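Long-range contact in ribulose-5-phosphate reductase 1 (Staphylococcus aureus, PDB 6XHK), which catalyses the NADPH-dependent reduction of D-ribulose 5-phosphate to D-ribitol 5-phosphate in wall teichoic acid biosynthesis: residues A[27-32]-A[120-125]. Sequence-based numbering, arbitrary orientation.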
loop_
_atom_site.group_PDB
_atom_site.type_symbol
_atom_site.label_atom_id
_atom_site.label_comp_id
_atom_site.label_asym_id
_atom_site.label_seq_id
_atom_site.Cartn_x
_atom_site.Cartn_y
_atom_site.Cartn_z
ATOM N N TYR A 27 26.164 -0.513 -2.872
ATOM C CA TYR A 27 24.875 -0.413 -2.228
ATOM C C TYR A 27 24.909 0.748 -1.240
ATOM O O TYR A 27 25.953 1.346 -0.963
ATOM C CB TYR A 27 24.539 -1.739 -1.549
ATOM C CG TYR A 27 24.218 -2.846 -2.527
ATOM C CD1 TYR A 27 24.383 -4.178 -2.173
ATOM C CD2 TYR A 27 23.781 -2.561 -3.821
ATOM C CE1 TYR A 27 24.101 -5.204 -3.065
ATOM C CE2 TYR A 27 23.499 -3.577 -4.722
ATOM C CZ TYR A 27 23.663 -4.899 -4.332
ATOM O OH TYR A 27 23.388 -5.922 -5.205
ATOM N N VAL A 28 23.741 1.090 -0.722
ATOM C CA VAL A 28 23.597 2.047 0.362
ATOM C C VAL A 28 23.017 1.280 1.551
ATOM O O VAL A 28 21.923 0.712 1.464
ATOM C CB VAL A 28 22.761 3.274 -0.061
ATOM C CG1 VAL A 28 21.547 2.868 -0.773
ATOM C CG2 VAL A 28 22.311 4.063 1.130
ATOM N N ILE A 29 23.791 1.181 2.631
ATOM C CA ILE A 29 23.402 0.399 3.802
ATOM C C ILE A 29 22.500 1.256 4.677
ATOM O O ILE A 29 22.859 2.373 5.045
ATOM C CB ILE A 29 24.631 -0.091 4.587
ATOM C CG1 ILE A 29 25.451 -1.095 3.762
ATOM C CG2 ILE A 29 24.203 -0.726 5.890
ATOM C CD1 ILE A 29 26.504 -0.459 2.884
ATOM N N VAL A 30 21.329 0.728 5.013
ATOM C CA VAL A 30 20.229 1.491 5.595
ATOM C C VAL A 30 19.744 0.770 6.840
ATOM O O VAL A 30 19.537 -0.450 6.813
ATOM C CB VAL A 30 19.078 1.661 4.583
ATOM C CG1 VAL A 30 17.985 2.544 5.123
ATOM C CG2 VAL A 30 19.617 2.265 3.303
ATOM N N ARG A 31 19.557 1.538 7.959
ATOM C CA ARG A 31 18.926 0.809 9.053
ATOM C C ARG A 31 17.448 1.135 9.080
ATOM O O ARG A 31 17.075 2.318 9.102
ATOM C CB ARG A 31 19.533 1.142 10.412
ATOM C CG ARG A 31 18.748 0.465 11.532
ATOM C CD ARG A 31 19.340 0.711 12.851
ATOM N NE ARG A 31 18.490 0.253 13.939
ATOM C CZ ARG A 31 18.664 -0.922 14.540
ATOM N NH1 ARG A 31 19.620 -1.749 14.129
ATOM N NH2 ARG A 31 17.885 -1.282 15.548
ATOM N N PRO A 32 16.579 0.135 9.060
ATOM C CA PRO A 32 15.150 0.426 9.119
ATOM C C PRO A 32 14.752 1.080 10.431
ATOM O O PRO A 32 15.301 0.772 11.490
ATOM C CB PRO A 32 14.516 -0.955 8.920
ATOM C CG PRO A 32 15.534 -1.924 9.406
ATOM C CD PRO A 32 16.847 -1.318 9.004
ATOM N N PHE A 120 20.245 -4.379 8.828
ATOM C CA PHE A 120 20.636 -3.480 7.750
ATOM C C PHE A 120 20.009 -3.952 6.442
ATOM O O PHE A 120 19.922 -5.157 6.189
ATOM C CB PHE A 120 22.152 -3.423 7.572
ATOM C CG PHE A 120 22.894 -2.957 8.789
ATOM C CD1 PHE A 120 22.951 -1.614 9.123
ATOM C CD2 PHE A 120 23.627 -3.878 9.549
ATOM C CE1 PHE A 120 23.650 -1.205 10.235
ATOM C CE2 PHE A 120 24.348 -3.485 10.647
ATOM C CZ PHE A 120 24.363 -2.143 10.993
ATOM N N VAL A 121 19.580 -3.002 5.616
ATOM C CA VAL A 121 18.993 -3.273 4.305
ATOM C C VAL A 121 19.868 -2.611 3.256
ATOM O O VAL A 121 20.125 -1.406 3.332
ATOM C CB VAL A 121 17.546 -2.765 4.205
ATOM C CG1 VAL A 121 16.948 -3.153 2.899
ATOM C CG2 VAL A 121 16.708 -3.371 5.302
ATOM N N LEU A 122 20.321 -3.389 2.277
ATOM C CA LEU A 122 21.137 -2.846 1.195
ATOM C C LEU A 122 20.255 -2.498 0.009
ATOM O O LEU A 122 19.412 -3.293 -0.398
ATOM C CB LEU A 122 22.214 -3.832 0.766
ATOM C CG LEU A 122 23.031 -4.275 1.959
ATOM C CD1 LEU A 122 22.517 -5.612 2.499
ATOM C CD2 LEU A 122 24.447 -4.362 1.525
ATOM N N LEU A 123 20.452 -1.314 -0.540
ATOM C CA LEU A 123 19.586 -0.793 -1.577
ATOM C C LEU A 123 20.423 -0.182 -2.682
ATOM O O LEU A 123 21.519 0.323 -2.449
ATOM C CB LEU A 123 18.626 0.260 -1.027
ATOM C CG LEU A 123 17.770 -0.149 0.167
ATOM C CD1 LEU A 123 16.846 0.977 0.535
ATOM C CD2 LEU A 123 16.975 -1.394 -0.148
ATOM N N ASN A 124 19.904 -0.238 -3.895
ATOM C CA ASN A 124 20.569 0.536 -4.918
ATOM C C ASN A 124 20.262 2.011 -4.705
ATOM O O ASN A 124 19.313 2.388 -4.015
ATOM C CB ASN A 124 20.151 0.057 -6.306
ATOM C CG ASN A 124 20.539 -1.384 -6.543
ATOM O OD1 ASN A 124 19.810 -2.300 -6.156
ATOM N ND2 ASN A 124 21.733 -1.595 -7.099
ATOM N N HIS A 125 21.100 2.854 -5.282
ATOM C CA HIS A 125 20.929 4.273 -5.048
ATOM C C HIS A 125 19.611 4.771 -5.598
ATOM O O HIS A 125 19.048 5.726 -5.057
ATOM C CB HIS A 125 22.110 4.989 -5.658
ATOM C CG HIS A 125 23.360 4.749 -4.891
ATOM N ND1 HIS A 125 24.186 3.681 -5.160
ATOM C CD2 HIS A 125 23.886 5.380 -3.817
ATOM C CE1 HIS A 125 25.192 3.686 -4.304
ATOM N NE2 HIS A 125 25.034 4.706 -3.478
#
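V28 and V30 pair with L123 and V121 as an antiparallel beta ladder within the GroES-like domain of this zinc-type alcohol dehydrogenase. The ladder joins strand 28-36 to the short strand 121-123. Two hydrogen-bonded pairs, V28 with L123 and V30 with V121, flank the non-hydrogen-bonded pair of I29 and L122. Four backbone bonds result. V121 N gives the shortest, 2.8 Å to V30 O, and V28 N donates to L123 O at 2.9 Å; both donors lie in the carbonyl plane. The two return bonds are more bent, with donors tilted about 30° from that plane. F120 CA-H makes a CA-H...O contact with the same V30 O.

One face of the ladder carries V28, V30, V121 and L123. V30 CG2 meets L123 CD1 at 4.1 Å, the two side chains crossing at about a right angle. V28 CG1 sits between its backbone N and carbonyl carbon (chi1 46°) and approaches L123 CB. P32 CD lies against V121 CG2 (4.2 Å), and P32 and L123 also touch M86 of strand 83-86. I29 and L122 occupy the other face, side by side and pointing the same way. I29 CG2 lies 3.6 Å from F120 CD1. At the far end, the Y27 ring crosses L122, with CD1 3.7 Å from L122 CB. N124 ND2 comes to the ring edge at CE2, its amide plane steeply inclined to the ring.

H125 reaches back beside V28, and its NE2 is hydrogen-bonded to D73 of strand 65-73. I29 and R31 form backbone bonds with V71 and E69 of that same strand. Strand 28-36 thus bonds through its backbone to strand 65-73 as well as to strand 121-123. Four main-chain bonds fix the register without polar side chains; the valine and leucine face is buried, while Y27 and N124 lie at the exposed end.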